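Local coordinates for protein Pab-dependent poly(a)-specific ribonuclease subunit PAN2 (Neurospora crassa, PDB 4CZX) that serves as the N-terminal WD40 domain of the catalytic subunit of the PAN complex, which probably shortens the poly(A) tails of mRNA in the cytoplasm, at residues L159-S162 with R163-A167; V240-A243 with P244-H248; P18-H22 with P23-A27. All coordinates share one frame; numbering follows the deposited sequence.

The chain is a beta-propeller of seven blades, and the three contacts are local ones, each within a continuous run of residues. Along the chain interaction 3 comes first, in the loop from strand 10-16, which edges the blade holding the C-terminal strand 310-315, to strand 32-35 of the next blade. Interaction 1 is the tight turn between strands 156-161 and 165-169 of a single blade. Interaction 2 follows, in the connection from strand 235-241 to strand 248-251 of the following blade. The centres of interactions 1 and 2 lie about 22 Å apart, those of interactions 1 and 3 about 34 Å, across the chain's centre. Two contacts therefore link blades and one shapes a hairpin.

Interaction 1: residues L159-S162 with R163-A167; sequences LKMS and RYICA
Lys160 and Cys166 pair through two backbone hydrogen bonds: Cys166 N reaches Lys160 O at 2.8 Å and nearly straight (171°), and Lys160 N gives its hydrogen to Cys166 O at 3.0 Å. A third bond, Ser162 N to Tyr164 O at 3.0 Å, closes the turn. CA-H...O contacts add to these, with Leu159 CA 3.4 Å from Cys166 O. The two strands form the first hairpin of a WD40 propeller blade, antiparallel, the axes of residues 159-161 and 165-167 making 162°.

Apolar contacts fill the face that carries Leu159, Met161, Ile165 and Ala167. Leu159 CD2 presses on Ala167 CB at 3.5 Å, tighter than usual, and the same CD2 methyl also meets Ile165 CG2. The bend of the methionine chain at chi2 (62°) folds the Met161 sulphur back beside Ile165, SD to CG1 3.8 Å. Strands 114-119 and 126-131 of the preceding blade cover Leu159 and Ile165.

Polar ends point to the next blade. The Lys160 ammonium forms a salt bridge with Asp199, and the Arg163 guanidinium grips Asp203 and the carbonyl of Asn202. Ser162 OG bonds to Thr200 OG1 and sits 4.1 Å from Cys166 SG, on the opposite face from Met161.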
loop_
_atom_site.group_PDB
_atom_site.type_symbol
_atom_site.label_atom_id
_atom_site.label_comp_id
_atom_site.label_asym_id
_atom_site.label_seq_id
_atom_site.Cartn_x
_atom_site.Cartn_y
_atom_site.Cartn_z
ATOM N N LEU A 159 -32.944 -14.634 17.985
ATOM C CA LEU A 159 -32.946 -15.925 18.668
ATOM C C LEU A 159 -32.399 -15.719 20.069
ATOM O O LEU A 159 -31.393 -15.035 20.234
ATOM C CB LEU A 159 -32.081 -16.953 17.923
ATOM C CG LEU A 159 -32.498 -17.381 16.512
ATOM C CD1 LEU A 159 -31.384 -18.199 15.857
ATOM C CD2 LEU A 159 -33.766 -18.210 16.593
ATOM N N LYS A 160 -33.051 -16.284 21.081
ATOM C CA LYS A 160 -32.442 -16.312 22.409
ATOM C C LYS A 160 -32.934 -17.503 23.215
ATOM O O LYS A 160 -34.134 -17.793 23.270
ATOM C CB LYS A 160 -32.701 -15.003 23.174
ATOM C CG LYS A 160 -32.125 -15.016 24.603
ATOM C CD LYS A 160 -31.921 -13.612 25.169
ATOM C CE LYS A 160 -31.503 -13.652 26.649
ATOM N NZ LYS A 160 -31.208 -12.282 27.177
ATOM N N MET A 161 -31.978 -18.189 23.835
ATOM C CA MET A 161 -32.243 -19.337 24.674
ATOM C C MET A 161 -32.509 -18.928 26.113
ATOM O O MET A 161 -31.714 -18.213 26.713
ATOM C CB MET A 161 -31.046 -20.298 24.617
ATOM C CG MET A 161 -31.153 -21.486 25.540
ATOM S SD MET A 161 -32.552 -22.568 25.184
ATOM C CE MET A 161 -32.327 -23.785 26.495
ATOM N N SER A 162 -33.642 -19.359 26.651
ATOM C CA SER A 162 -33.891 -19.264 28.085
ATOM C C SER A 162 -34.325 -20.635 28.549
ATOM O O SER A 162 -33.489 -21.514 28.767
ATOM C CB SER A 162 -34.950 -18.205 28.414
ATOM O OG SER A 162 -36.117 -18.354 27.612
ATOM N N ARG A 163 -35.634 -20.816 28.692
ATOM C CA ARG A 163 -36.222 -22.130 28.941
ATOM C C ARG A 163 -36.306 -22.886 27.615
ATOM O O ARG A 163 -36.115 -24.100 27.556
ATOM C CB ARG A 163 -37.611 -21.987 29.576
ATOM C CG ARG A 163 -38.219 -23.306 30.030
ATOM C CD ARG A 163 -39.654 -23.141 30.546
ATOM N NE ARG A 163 -39.767 -22.177 31.638
ATOM C CZ ARG A 163 -39.952 -22.504 32.914
ATOM N NH1 ARG A 163 -40.040 -23.781 33.268
ATOM N NH2 ARG A 163 -40.048 -21.553 33.836
ATOM N N TYR A 164 -36.606 -22.133 26.560
ATOM C CA TYR A 164 -36.698 -22.628 25.189
ATOM C C TYR A 164 -35.963 -21.640 24.311
ATOM O O TYR A 164 -35.596 -20.560 24.771
ATOM C CB TYR A 164 -38.156 -22.747 24.714
ATOM C CG TYR A 164 -39.061 -23.538 25.632
ATOM C CD1 TYR A 164 -38.928 -24.915 25.753
ATOM C CD2 TYR A 164 -40.040 -22.905 26.378
ATOM C CE1 TYR A 164 -39.746 -25.641 26.598
ATOM C CE2 TYR A 164 -40.870 -23.619 27.223
ATOM C CZ TYR A 164 -40.720 -24.988 27.328
ATOM O OH TYR A 164 -41.537 -25.703 28.166
ATOM N N ILE A 165 -35.771 -21.987 23.045
ATOM C CA ILE A 165 -35.224 -21.033 22.096
ATOM C C ILE A 165 -36.369 -20.166 21.590
ATOM O O ILE A 165 -37.277 -20.657 20.932
ATOM C CB ILE A 165 -34.514 -21.728 20.913
ATOM C CG1 ILE A 165 -33.272 -22.473 21.412
ATOM C CG2 ILE A 165 -34.123 -20.715 19.840
ATOM C CD1 ILE A 165 -32.629 -23.355 20.357
ATOM N N CYS A 166 -36.326 -18.881 21.925
ATOM C CA CYS A 166 -37.367 -17.967 21.489
ATOM C C CYS A 166 -36.912 -17.290 20.216
ATOM O O CYS A 166 -35.876 -16.611 20.168
ATOM C CB CYS A 166 -37.703 -16.950 22.573
ATOM S SG CYS A 166 -38.236 -17.725 24.121
ATOM N N ALA A 167 -37.711 -17.489 19.176
ATOM C CA ALA A 167 -37.294 -17.184 17.818
ATOM C C ALA A 167 -38.238 -16.184 17.166
ATOM O O ALA A 167 -39.356 -16.535 16.792
ATOM C CB ALA A 167 -37.232 -18.463 17.002
#

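Interaction 2: residues V240-A243 with P244-H248; sequences VPFA and PLAAH
A type I beta turn from Phe242 to Leu245 starts the crossover between two neighbouring propeller blades, just after strand 235-241. Leu245 N donates to Phe242 O over 2.9 Å and closes the turn. Ala243 and Pro244 take the two central corners, and Ala243 CB touches Pro244 CD.

Most of the side-chain contact is made by the Phe242 ring. With CG anti to the backbone N (chi1 -167°), the ring is laid beside Pro244, Leu245 and Ala246. Pro244 CD stands over the middle of one ring face, 4.1 Å from the centroid and 8° off the normal, a CH-pi contact, and the two side chains cross at about a right angle. The same proline also reaches the rim, its CB 3.9 Å from Phe242 CE2. At the ring edge the chain runs past: Phe242 CD2 is 3.5 Å from Ala246 N and 3.6 Å from Ala246 CB, while Phe242 CE2 lies 3.5 Å from Leu245 O.

Residues of the next blade pack around the turn: His269 meets the Phe242 ring edge-to-face, Val261 packs on both Phe242 and Ala246, and Asn263 ND2 binds the Pro244 carbonyl. Beyond, Ala247 and His248 both face Val262 in a classic beta bulge, where the link from the outer strand of one blade enters the inner strand of the next, as in WD40 propellers.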
loop_
_atom_site.group_PDB
_atom_site.type_symbol
_atom_site.label_atom_id
_atom_site.label_comp_id
_atom_site.label_asym_id
_atom_site.label_seq_id
_atom_site.Cartn_x
_atom_site.Cartn_y
_atom_site.Cartn_z
ATOM N N VAL A 240 -47.844 -4.842 28.321
ATOM C CA VAL A 240 -47.471 -3.716 29.165
ATOM C C VAL A 240 -47.656 -2.403 28.409
ATOM O O VAL A 240 -46.952 -2.137 27.424
ATOM C CB VAL A 240 -46.015 -3.825 29.651
ATOM C CG1 VAL A 240 -45.626 -2.586 30.455
ATOM C CG2 VAL A 240 -45.827 -5.084 30.485
ATOM N N PRO A 241 -48.605 -1.575 28.866
ATOM C CA PRO A 241 -48.870 -0.286 28.218
ATOM C C PRO A 241 -47.643 0.610 28.248
ATOM O O PRO A 241 -47.006 0.744 29.291
ATOM C CB PRO A 241 -50.002 0.311 29.062
ATOM C CG PRO A 241 -50.609 -0.858 29.788
ATOM C CD PRO A 241 -49.476 -1.796 30.036
ATOM N N PHE A 242 -47.308 1.206 27.111
ATOM C CA PHE A 242 -46.139 2.061 27.028
ATOM C C PHE A 242 -46.383 3.156 25.989
ATOM O O PHE A 242 -45.932 3.058 24.842
ATOM C CB PHE A 242 -44.899 1.229 26.682
ATOM C CG PHE A 242 -43.606 1.961 26.864
ATOM C CD1 PHE A 242 -43.095 2.194 28.129
ATOM C CD2 PHE A 242 -42.898 2.417 25.769
ATOM C CE1 PHE A 242 -41.887 2.862 28.293
ATOM C CE2 PHE A 242 -41.688 3.083 25.925
ATOM C CZ PHE A 242 -41.182 3.308 27.183
ATOM N N ALA A 243 -47.110 4.191 26.409
ATOM C CA ALA A 243 -47.513 5.298 25.538
ATOM C C ALA A 243 -46.372 5.984 24.775
ATOM O O ALA A 243 -46.579 6.430 23.646
ATOM C CB ALA A 243 -48.282 6.340 26.350
ATOM N N PRO A 244 -45.163 6.087 25.371
ATOM C CA PRO A 244 -44.091 6.680 24.549
ATOM C C PRO A 244 -43.653 5.850 23.338
ATOM O O PRO A 244 -42.748 6.304 22.641
ATOM C CB PRO A 244 -42.926 6.810 25.538
ATOM C CG PRO A 244 -43.594 6.901 26.883
ATOM C CD PRO A 244 -44.763 5.981 26.788
ATOM N N LEU A 245 -44.297 4.703 23.096
ATOM C CA LEU A 245 -43.972 3.756 22.012
ATOM C C LEU A 245 -42.734 2.932 22.333
ATOM O O LEU A 245 -41.634 3.465 22.471
ATOM C CB LEU A 245 -43.776 4.459 20.669
ATOM C CG LEU A 245 -44.975 5.323 20.281
ATOM C CD1 LEU A 245 -44.798 5.855 18.877
ATOM C CD2 LEU A 245 -46.275 4.518 20.434
ATOM N N ALA A 246 -42.916 1.621 22.411
ATOM C CA ALA A 246 -41.858 0.732 22.906
ATOM C C ALA A 246 -40.942 0.268 21.796
ATOM O O ALA A 246 -41.371 -0.446 20.892
ATOM C CB ALA A 246 -42.463 -0.457 23.611
ATOM N N ALA A 247 -39.673 0.659 21.893
ATOM C CA ALA A 247 -38.676 0.358 20.871
ATOM C C ALA A 247 -37.769 -0.794 21.306
ATOM O O ALA A 247 -37.409 -1.648 20.491
ATOM C CB ALA A 247 -37.855 1.599 20.565
ATOM N N HIS A 248 -37.396 -0.803 22.586
ATOM C CA HIS A 248 -36.515 -1.843 23.117
ATOM C C HIS A 248 -36.948 -2.289 24.498
ATOM O O HIS A 248 -37.620 -1.545 25.233
ATOM C CB HIS A 248 -35.063 -1.357 23.162
ATOM C CG HIS A 248 -34.591 -0.813 21.853
ATOM N ND1 HIS A 248 -34.199 -1.623 20.809
ATOM C CD2 HIS A 248 -34.503 0.458 21.404
ATOM C CE1 HIS A 248 -33.889 -0.869 19.770
ATOM N NE2 HIS A 248 -34.061 0.396 20.107
#

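Interaction 3: residues P18-H22 with P23-A27; sequences PSPIH and PDYHA
Tyr25 lays its ring over Pro20 and can be followed outward from the backbone. Its CB sits against two carbonyls, 3.2 Å from Ser19 O and a little farther from His22 O. A fully extended first torsion (chi1 -179°) carries the ring back across the preceding turn. Pro20 CA stands over its centre, 3.5 Å from the centroid and 12° off the normal, a clear CH-pi contact. The ring edge at CD1 faces Pro18 O, 3.4 Å away and in the ring plane, an oxygen that also accepts a hydrogen bond from His309. Farther out, CE1 touches Pro20 CG at 3.8 Å, and CZ and OH pass the same proline carbon.

What brings these residues together is a pair of successive type I beta turns, Ser19 to His22 and His22 to Tyr25, which run into a short 3-10 segment at 25-27. They fold the loop that carries the chain from strand 10-16 to strand 32-35, from one propeller blade to the next. The second turn is closed by Tyr25 N to His22 O at 3.1 Å.

The His22 side chain braces this turn a second time: ND1 accepts the hydrogen of Asp24 N at 2.9 Å, close to the ring plane, which helps to fix the rotation of the imidazole and is consistent with ND1 being unprotonated. Pro23 CD lies over one face of that ring, toward the rim, 3.5 Å from its centroid, and Phe50 meets the imidazole edge-to-face. The Asp24 carboxylate hydrogen-bonds Thr46 OG1 and forms salt bridges with Lys48 and Arg66.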
loop_
_atom_site.group_PDB
_atom_site.type_symbol
_atom_site.label_atom_id
_atom_site.label_comp_id
_atom_site.label_asym_id
_atom_site.label_seq_id
_atom_site.Cartn_x
_atom_site.Cartn_y
_atom_site.Cartn_z
ATOM N N PRO A 18 -19.038 4.182 15.607
ATOM C CA PRO A 18 -17.771 4.699 15.068
ATOM C C PRO A 18 -17.702 6.227 15.092
ATOM O O PRO A 18 -18.676 6.880 14.726
ATOM C CB PRO A 18 -17.768 4.169 13.627
ATOM C CG PRO A 18 -19.241 4.128 13.254
ATOM C CD PRO A 18 -19.941 3.708 14.538
ATOM N N SER A 19 -16.571 6.779 15.529
ATOM C CA SER A 19 -16.342 8.228 15.538
ATOM C C SER A 19 -15.968 8.738 14.131
ATOM O O SER A 19 -15.707 7.933 13.242
ATOM C CB SER A 19 -15.231 8.573 16.526
ATOM O OG SER A 19 -13.967 8.428 15.909
ATOM N N PRO A 20 -15.929 10.071 13.926
ATOM C CA PRO A 20 -15.593 10.577 12.582
ATOM C C PRO A 20 -14.246 10.108 12.014
ATOM O O PRO A 20 -14.090 10.084 10.792
ATOM C CB PRO A 20 -15.589 12.094 12.781
ATOM C CG PRO A 20 -16.624 12.309 13.844
ATOM C CD PRO A 20 -16.409 11.160 14.801
ATOM N N ILE A 21 -13.302 9.722 12.868
ATOM C CA ILE A 21 -11.991 9.292 12.385
ATOM C C ILE A 21 -11.884 7.773 12.257
ATOM O O ILE A 21 -10.803 7.235 12.029
ATOM C CB ILE A 21 -10.867 9.801 13.304
ATOM C CG1 ILE A 21 -11.111 9.356 14.743
ATOM C CG2 ILE A 21 -10.773 11.324 13.225
ATOM C CD1 ILE A 21 -10.070 8.413 15.283
ATOM N N HIS A 22 -13.014 7.091 12.394
ATOM C CA HIS A 22 -13.088 5.641 12.232
ATOM C C HIS A 22 -13.368 5.305 10.767
ATOM O O HIS A 22 -14.170 5.973 10.126
ATOM C CB HIS A 22 -14.191 5.056 13.137
ATOM C CG HIS A 22 -14.158 3.564 13.252
ATOM N ND1 HIS A 22 -14.636 2.732 12.262
ATOM C CD2 HIS A 22 -13.708 2.751 14.241
ATOM C CE1 HIS A 22 -14.483 1.474 12.635
ATOM N NE2 HIS A 22 -13.922 1.457 13.833
ATOM N N PRO A 23 -12.727 4.255 10.236
ATOM C CA PRO A 23 -12.933 3.916 8.823
ATOM C C PRO A 23 -14.376 3.571 8.450
ATOM O O PRO A 23 -14.708 3.623 7.261
ATOM C CB PRO A 23 -12.024 2.699 8.616
ATOM C CG PRO A 23 -11.725 2.182 9.997
ATOM C CD PRO A 23 -11.727 3.383 10.881
ATOM N N ASP A 24 -15.212 3.229 9.428
ATOM C CA ASP A 24 -16.594 2.859 9.139
ATOM C C ASP A 24 -17.592 3.979 9.416
ATOM O O ASP A 24 -18.799 3.780 9.268
ATOM C CB ASP A 24 -16.999 1.618 9.943
ATOM C CG ASP A 24 -16.169 0.395 9.583
ATOM O OD1 ASP A 24 -15.378 0.466 8.616
ATOM O OD2 ASP A 24 -16.326 -0.642 10.256
ATOM N N TYR A 25 -17.106 5.151 9.807
ATOM C CA TYR A 25 -18.001 6.270 10.141
ATOM C C TYR A 25 -19.058 6.574 9.066
ATOM O O TYR A 25 -20.248 6.774 9.360
ATOM C CB TYR A 25 -17.158 7.517 10.403
ATOM C CG TYR A 25 -17.946 8.743 10.773
ATOM C CD1 TYR A 25 -18.575 8.838 12.005
ATOM C CD2 TYR A 25 -18.045 9.826 9.892
ATOM C CE1 TYR A 25 -19.288 9.960 12.359
ATOM C CE2 TYR A 25 -18.762 10.957 10.239
ATOM C CZ TYR A 25 -19.382 11.014 11.477
ATOM O OH TYR A 25 -20.094 12.126 11.848
ATOM N N HIS A 26 -18.628 6.593 7.810
ATOM C CA HIS A 26 -19.457 6.896 6.638
ATOM C C HIS A 26 -20.635 5.946 6.483
ATOM O O HIS A 26 -21.628 6.246 5.817
ATOM C CB HIS A 26 -18.605 6.815 5.366
ATOM C CG HIS A 26 -18.218 5.415 4.998
ATOM N ND1 HIS A 26 -17.154 4.755 5.582
ATOM C CD2 HIS A 26 -18.774 4.535 4.129
ATOM C CE1 HIS A 26 -17.066 3.536 5.080
ATOM N NE2 HIS A 26 -18.032 3.379 4.193
ATOM N N ALA A 27 -20.482 4.752 7.045
ATOM C CA ALA A 27 -21.461 3.690 6.841
ATOM C C ALA A 27 -22.624 3.743 7.844
ATOM O O ALA A 27 -23.620 3.045 7.670
ATOM C CB ALA A 27 -20.773 2.324 6.895
#